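Side-chain contacts in RNA-binding protein RMD9, mitochondrial (Saccharomyces cerevisiae S288C, PDB 7A9X), which binds the RNA motif 5'-AAUAA[U/C]AUUCUU-3' in the 3'-UTRs of mitochondrial mRNAs and takes part in their processing or stability: residues S249-I252 against K253-K257; D459-L462 against E463-K467; K549-T552 against P553-R556. All coordinates share one frame; numbering follows the deposited sequence.

Interaction 1: S249-I252 against K253-K257; sequences SGLI and KVFIK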
# COMPACT_ATOMS: atom_id res chain seq x y z
N SER A 249 11.75 5.40 21.17
CA SER A 249 11.54 5.21 19.74
C SER A 249 11.17 6.52 19.05
O SER A 249 11.76 6.88 18.03
CB SER A 249 10.45 4.16 19.51
OG SER A 249 10.25 3.94 18.13
N GLY A 250 10.19 7.24 19.60
CA GLY A 250 9.80 8.50 19.00
C GLY A 250 10.92 9.52 18.99
O GLY A 250 11.10 10.27 18.03
N LEU A 251 11.71 9.55 20.07
CA LEU A 251 12.82 10.50 20.14
C LEU A 251 13.92 10.15 19.16
O LEU A 251 14.53 11.04 18.55
CB LEU A 251 13.36 10.56 21.57
CG LEU A 251 14.19 11.79 21.95
CD1 LEU A 251 13.44 13.07 21.61
CD2 LEU A 251 14.54 11.75 23.43
N ILE A 252 14.19 8.85 18.97
CA ILE A 252 15.16 8.43 17.97
C ILE A 252 14.70 8.83 16.57
O ILE A 252 15.49 9.34 15.77
CB ILE A 252 15.41 6.91 18.07
CG1 ILE A 252 16.13 6.58 19.37
CG2 ILE A 252 16.22 6.42 16.87
CD1 ILE A 252 16.07 5.12 19.74
N LYS A 253 13.42 8.62 16.27
CA LYS A 253 12.90 8.95 14.94
C LYS A 253 13.02 10.44 14.66
O LYS A 253 13.37 10.84 13.54
CB LYS A 253 11.45 8.49 14.81
CG LYS A 253 11.27 6.98 14.81
CD LYS A 253 9.82 6.59 14.57
CE LYS A 253 9.66 5.08 14.50
NZ LYS A 253 8.28 4.67 14.13
N VAL A 254 12.72 11.28 15.65
CA VAL A 254 12.85 12.73 15.48
C VAL A 254 14.29 13.08 15.13
O VAL A 254 14.56 13.82 14.17
CB VAL A 254 12.38 13.46 16.74
CG1 VAL A 254 12.74 14.94 16.67
CG2 VAL A 254 10.89 13.29 16.94
N PHE A 255 15.25 12.55 15.89
CA PHE A 255 16.65 12.86 15.67
C PHE A 255 17.19 12.30 14.36
O PHE A 255 18.14 12.85 13.81
CB PHE A 255 17.48 12.36 16.86
CG PHE A 255 17.33 13.19 18.10
CD1 PHE A 255 17.32 14.58 18.01
CD2 PHE A 255 17.19 12.60 19.34
CE1 PHE A 255 17.18 15.36 19.14
CE2 PHE A 255 17.04 13.38 20.48
CZ PHE A 255 17.04 14.76 20.37
N ILE A 256 16.59 11.21 13.86
CA ILE A 256 16.96 10.71 12.54
C ILE A 256 16.52 11.69 11.46
O ILE A 256 17.30 12.04 10.56
CB ILE A 256 16.35 9.31 12.32
CG1 ILE A 256 17.06 8.27 13.19
CG2 ILE A 256 16.42 8.93 10.85
CD1 ILE A 256 16.49 6.87 13.05
N LYS A 257 15.27 12.15 11.54
CA LYS A 257 14.80 13.18 10.61
C LYS A 257 15.61 14.46 10.75
O LYS A 257 15.94 15.10 9.74
CB LYS A 257 13.31 13.46 10.85
CG LYS A 257 12.37 12.40 10.31
CD LYS A 257 12.29 12.45 8.79
CE LYS A 257 11.26 11.47 8.26
NZ LYS A 257 11.11 11.57 6.79

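Interaction 2: D459-L462 against E463-K467; sequences DRWL and ELVKK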
# COMPACT_ATOMS: atom_id res chain seq x y z
N ASP A 459 -7.14 -8.42 -31.10
CA ASP A 459 -6.65 -9.70 -30.60
C ASP A 459 -6.31 -9.62 -29.12
O ASP A 459 -6.68 -10.51 -28.34
CB ASP A 459 -5.42 -10.13 -31.41
CG ASP A 459 -5.76 -10.43 -32.86
OD1 ASP A 459 -6.88 -10.91 -33.13
OD2 ASP A 459 -4.90 -10.16 -33.73
N ARG A 460 -5.60 -8.57 -28.71
CA ARG A 460 -5.25 -8.43 -27.30
C ARG A 460 -6.46 -8.07 -26.45
O ARG A 460 -6.46 -8.35 -25.24
CB ARG A 460 -4.15 -7.38 -27.13
CG ARG A 460 -2.84 -7.77 -27.81
CD ARG A 460 -1.68 -6.92 -27.34
NE ARG A 460 -0.45 -7.23 -28.08
CZ ARG A 460 0.40 -8.19 -27.75
NH1 ARG A 460 0.17 -8.96 -26.69
NH2 ARG A 460 1.48 -8.40 -28.49
N TRP A 461 -7.50 -7.48 -27.04
CA TRP A 461 -8.74 -7.26 -26.31
C TRP A 461 -9.54 -8.55 -26.17
O TRP A 461 -10.07 -8.84 -25.09
CB TRP A 461 -9.59 -6.20 -27.00
CG TRP A 461 -11.02 -6.17 -26.51
CD1 TRP A 461 -12.09 -6.81 -27.07
CD2 TRP A 461 -11.52 -5.50 -25.35
NE1 TRP A 461 -13.22 -6.57 -26.33
CE2 TRP A 461 -12.90 -5.77 -25.27
CE3 TRP A 461 -10.93 -4.69 -24.36
CZ2 TRP A 461 -13.71 -5.25 -24.25
CZ3 TRP A 461 -11.74 -4.18 -23.36
CH2 TRP A 461 -13.11 -4.47 -23.31
N LEU A 462 -9.63 -9.33 -27.25
CA LEU A 462 -10.35 -10.60 -27.19
C LEU A 462 -9.71 -11.54 -26.18
O LEU A 462 -10.40 -12.17 -25.37
CB LEU A 462 -10.41 -11.24 -28.57
CG LEU A 462 -11.26 -10.53 -29.63
CD1 LEU A 462 -11.05 -11.16 -31.00
CD2 LEU A 462 -12.73 -10.56 -29.24
N GLU A 463 -8.38 -11.66 -26.21
CA GLU A 463 -7.69 -12.55 -25.28
C GLU A 463 -7.85 -12.08 -23.84
O GLU A 463 -7.81 -12.91 -22.92
CB GLU A 463 -6.21 -12.67 -25.66
CG GLU A 463 -5.49 -13.82 -24.97
CD GLU A 463 -4.09 -14.04 -25.51
OE1 GLU A 463 -3.69 -13.33 -26.46
OE2 GLU A 463 -3.38 -14.92 -24.98
N LEU A 464 -8.04 -10.78 -23.63
CA LEU A 464 -8.32 -10.28 -22.29
C LEU A 464 -9.72 -10.70 -21.83
O LEU A 464 -9.89 -11.19 -20.71
CB LEU A 464 -8.18 -8.76 -22.25
CG LEU A 464 -8.67 -8.05 -20.98
CD1 LEU A 464 -7.92 -8.54 -19.75
CD2 LEU A 464 -8.55 -6.54 -21.13
N VAL A 465 -10.72 -10.53 -22.70
CA VAL A 465 -12.08 -10.95 -22.36
C VAL A 465 -12.13 -12.45 -22.14
O VAL A 465 -12.83 -12.94 -21.25
CB VAL A 465 -13.07 -10.50 -23.44
CG1 VAL A 465 -14.49 -10.91 -23.07
CG2 VAL A 465 -12.99 -8.99 -23.65
N LYS A 466 -11.37 -13.21 -22.94
CA LYS A 466 -11.30 -14.65 -22.73
C LYS A 466 -10.70 -14.98 -21.37
O LYS A 466 -11.26 -15.78 -20.61
CB LYS A 466 -10.49 -15.31 -23.85
CG LYS A 466 -11.18 -15.29 -25.21
CD LYS A 466 -10.30 -15.89 -26.29
CE LYS A 466 -10.99 -15.88 -27.65
NZ LYS A 466 -10.12 -16.44 -28.73
N LYS A 467 -9.57 -14.36 -21.04
CA LYS A 467 -8.94 -14.62 -19.75
C LYS A 467 -9.80 -14.14 -18.59
O LYS A 467 -9.71 -14.69 -17.48
CB LYS A 467 -7.56 -13.96 -19.69
CG LYS A 467 -6.71 -14.40 -18.51
CD LYS A 467 -6.40 -15.89 -18.57
CE LYS A 467 -5.54 -16.33 -17.40
NZ LYS A 467 -5.21 -17.78 -17.47

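Interaction 3: K549-T552 against P553-R556; sequences KRYT and PYFR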
# COMPACT_ATOMS: atom_id res chain seq x y z
N LYS A 549 -19.82 -0.35 -27.65
CA LYS A 549 -21.22 -0.64 -27.91
C LYS A 549 -21.46 -2.14 -28.04
O LYS A 549 -22.53 -2.63 -27.67
CB LYS A 549 -21.67 0.09 -29.18
CG LYS A 549 -23.17 0.30 -29.27
CD LYS A 549 -23.51 1.29 -30.37
CE LYS A 549 -25.00 1.59 -30.41
NZ LYS A 549 -25.80 0.37 -30.72
N ARG A 550 -20.48 -2.89 -28.55
CA ARG A 550 -20.66 -4.33 -28.72
C ARG A 550 -20.62 -5.05 -27.37
O ARG A 550 -21.36 -6.02 -27.17
CB ARG A 550 -19.59 -4.89 -29.66
CG ARG A 550 -19.66 -6.40 -29.86
CD ARG A 550 -21.01 -6.82 -30.43
NE ARG A 550 -21.05 -8.25 -30.73
CZ ARG A 550 -20.81 -8.77 -31.93
NH1 ARG A 550 -20.87 -10.08 -32.12
NH2 ARG A 550 -20.51 -7.97 -32.95
N TYR A 551 -19.77 -4.60 -26.45
CA TYR A 551 -19.57 -5.28 -25.18
C TYR A 551 -20.25 -4.58 -24.01
O TYR A 551 -20.00 -4.93 -22.85
CB TYR A 551 -18.07 -5.44 -24.89
CG TYR A 551 -17.42 -6.53 -25.70
CD1 TYR A 551 -17.05 -6.33 -27.02
CD2 TYR A 551 -17.17 -7.78 -25.14
CE1 TYR A 551 -16.45 -7.33 -27.77
CE2 TYR A 551 -16.57 -8.79 -25.87
CZ TYR A 551 -16.21 -8.56 -27.18
OH TYR A 551 -15.61 -9.56 -27.91
N THR A 552 -21.12 -3.60 -24.29
CA THR A 552 -21.86 -2.92 -23.22
C THR A 552 -22.67 -3.87 -22.34
O THR A 552 -22.64 -3.69 -21.11
CB THR A 552 -22.76 -1.84 -23.83
OG1 THR A 552 -21.94 -0.78 -24.36
CG2 THR A 552 -23.71 -1.27 -22.79
N PRO A 553 -23.40 -4.86 -22.86
CA PRO A 553 -24.17 -5.74 -21.96
C PRO A 553 -23.31 -6.51 -20.96
O PRO A 553 -23.85 -6.98 -19.95
CB PRO A 553 -24.88 -6.70 -22.93
CG PRO A 553 -24.10 -6.63 -24.19
CD PRO A 553 -23.64 -5.21 -24.27
N TYR A 554 -22.01 -6.64 -21.20
CA TYR A 554 -21.12 -7.32 -20.28
C TYR A 554 -20.45 -6.37 -19.29
O TYR A 554 -19.56 -6.80 -18.55
CB TYR A 554 -20.05 -8.09 -21.06
CG TYR A 554 -20.61 -9.12 -22.01
CD1 TYR A 554 -20.96 -10.39 -21.56
CD2 TYR A 554 -20.80 -8.83 -23.36
CE1 TYR A 554 -21.49 -11.33 -22.42
CE2 TYR A 554 -21.32 -9.77 -24.23
CZ TYR A 554 -21.66 -11.02 -23.75
OH TYR A 554 -22.18 -11.96 -24.62
N PHE A 555 -20.87 -5.11 -19.25
CA PHE A 555 -20.25 -4.13 -18.38
C PHE A 555 -20.62 -4.37 -16.92
O PHE A 555 -21.68 -4.93 -16.62
CB PHE A 555 -20.67 -2.71 -18.78
CG PHE A 555 -19.97 -2.18 -20.00
CD1 PHE A 555 -18.99 -2.92 -20.65
CD2 PHE A 555 -20.27 -0.92 -20.49
CE1 PHE A 555 -18.34 -2.42 -21.77
CE2 PHE A 555 -19.63 -0.41 -21.61
CZ PHE A 555 -18.66 -1.16 -22.25
N ARG A 556 -19.74 -3.94 -16.02
CA ARG A 556 -20.08 -3.97 -14.60
C ARG A 556 -21.28 -3.09 -14.32
O ARG A 556 -22.14 -3.43 -13.49
CB ARG A 556 -18.88 -3.53 -13.76
CG ARG A 556 -18.71 -4.28 -12.45
CD ARG A 556 -17.97 -5.59 -12.67
NE ARG A 556 -17.69 -6.28 -11.42
CZ ARG A 556 -16.95 -7.38 -11.32
NH1 ARG A 556 -16.75 -7.94 -10.13
NH2 ARG A 556 -16.41 -7.92 -12.40

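Interaction 1: S249-I252 against K253-K257
Ser249 opens the series by receiving the amide of Lys253: the bond from Lys253 N to Ser249 O is 3.0 Å long, the first of four i to i+4 bonds that pass from 249-252 to 253-257, within helix 245-257. This helix lies within residues 245-274, probably the third pentatricopeptide repeat of the protein. The same carbonyl is brushed by aliphatic carbon, for Lys253 CG stands 3.3 Å from Ser249 O. Beyond CG the lysine runs out extended, passing its CE 3.9 Å from Ser249 OG, and its ammonium makes a long, weak ion pair with Glu285 on helix 281-292.

Gly250 meets the next turn through backbone alone. Its O accepts from Val254 N, and one methyl of the valine, CG2, sits 3.2 Å from Gly250 O. With CG2 beside its own backbone N, the valine turns that branch back over the preceding turn.

Leu251 gives the clearest side-chain pairing. Besides accepting from Phe255 N, it runs beside the phenylalanine in the same direction, and Leu251 CG comes 3.6 Å from Phe255 CE2. The torsions explain the match: Leu251 CG is turned toward its carbonyl (chi1 -161°), forward along the helix, whereas Phe255 CG lies beside its own N (chi1 -74°) and leans back. Both residues pack on Leu267 of helix 261-270, while Leu251 and Val254 also reach Leu216 of helix 209-223, so this face of the helix is buried between helices 209-223 and 261-270.

Ile252 faces another side, where it too rests on Leu267. Its branch methyl CG2 touches the tip CD1 of Ile256 at 3.9 Å, the two side chains crossing at a slant. Its carbonyl holds the Ile256 amide, and Ile256 CG1 lies 3.2 Å from Ile252 O.

Interaction 2: D459-L462 against E463-K467
Leu462 O takes the shortest sound polar bond here, 2.8 Å from Lys466 N. The lysine side chain flanks the same carbonyl: with chi1 at -70°, its CG lies beside the backbone N and comes 3.2 Å from Leu462 O, before the chain runs on extended. Equivalent i to i+4 bonds join Glu463 N to Asp459 O and Val465 N to Trp461 O, whereas the one from Leu464 N to Arg460 O is weak. The helix they build, 454-470, lies in residues 438-471, probably the eighth pentatricopeptide repeat.

The side-chain centrepiece is a CH-pi contact between Trp461 and Val465, one turn apart. Val465 CG2 lies over one face of the indole, 3.8 Å from the centroid of its five-membered ring and displaced toward the rim. Above the face, the methyl lies 3.6 Å from both Trp461 NE1 and Trp461 CE2. Trp461 CG, anti to the backbone N (chi1 165°), swings the indole forward over the next turn, and Val465 CG2, beside its own N, reaches back to meet it. Leu464 adds a looser touch, its CD2 4.4 Å from Trp461 CE3.

Arg460 is engaged elsewhere, in salt bridges to Asp424 and Glu456; Glu463 OE1, 5.8 Å from Arg460 NH1, may add some longer-range attraction. Within helix 454-470 this turn thus offers Trp461 to several neighbours: Leu443 on helix 436-445, Leu481 and Leu484 on helix 478-486, and Ile547 on helix 540-551.

Interaction 3: K549-T552 against P553-R556
Thr552 and Phe555 meet in a CH-pi contact: Thr552 CA stands 3.5 Å from the Phe555 ring centroid, only 3° off the ring normal and so directly over its centre. The threonine hydroxyl adds a second touch nearer the rim, with OG1 3.6 Å from Phe555 CE2. Phe555 CG lies beside its own backbone N (chi1 -77°), which folds the phenyl group back beneath the residue three places earlier.

Two backbone bonds fix this turn. Phe555 N donates to Thr552 O at 2.9 Å, and Tyr554 N to Tyr551 O at 3.1 Å; both are i to i+3 bonds. Tyr551 O also lies at the edge of the Tyr554 ring, near its plane, and the two tyrosines cross with Tyr551 CD2 4.2 Å from Tyr554 CD2.

Further out, Thr552 OG1 is hydrogen-bonded to Leu548 O, one turn back, which fixes the hydroxyl close to the ring. Helix 559-563 supplies Val561 and also Gln560, which touches Phe555, while Ile476 bonds to the backbones of Tyr554 and Arg556. Were Phe555 replaced by an alanine, Thr552 CA would probably lose its ring cover and a gap open toward Val561, which Thr552 and Phe555 both touch. Pro553 has no amide hydrogen to offer Lys549 O; its CD sits 4.4 Å from Lys549 O instead. Two successive i to i+3 bonds are the mark of a 3-10 turn, here carrying the chain from helix 540-551 toward helix 559-563.

In the fold
Interactions 2 and 3 form one packed unit, their centres 14 Å apart, although one lies on helix 454-470 and the other at the end of helix 540-551 and the loop after it. Tyr551 joins them: its ring meets that of Trp461 edge-to-face, with Trp461 NE1 3.6 Å from Tyr551 CE1. Its hydroxyl reaches Leu462, where Tyr551 OH is 3.3 Å from Leu462 CD2. Interaction 1 stands apart on the opposite side of the chain's centre, about 51 Å from interaction 2 between centres. All three nevertheless lie near the bound RNA without touching it, their nearest atoms about 7, 8 and 10 Å away in order. Interactions 1 and 2 probably belong to the third and eighth pentatricopeptide repeats; interaction 3 follows the last.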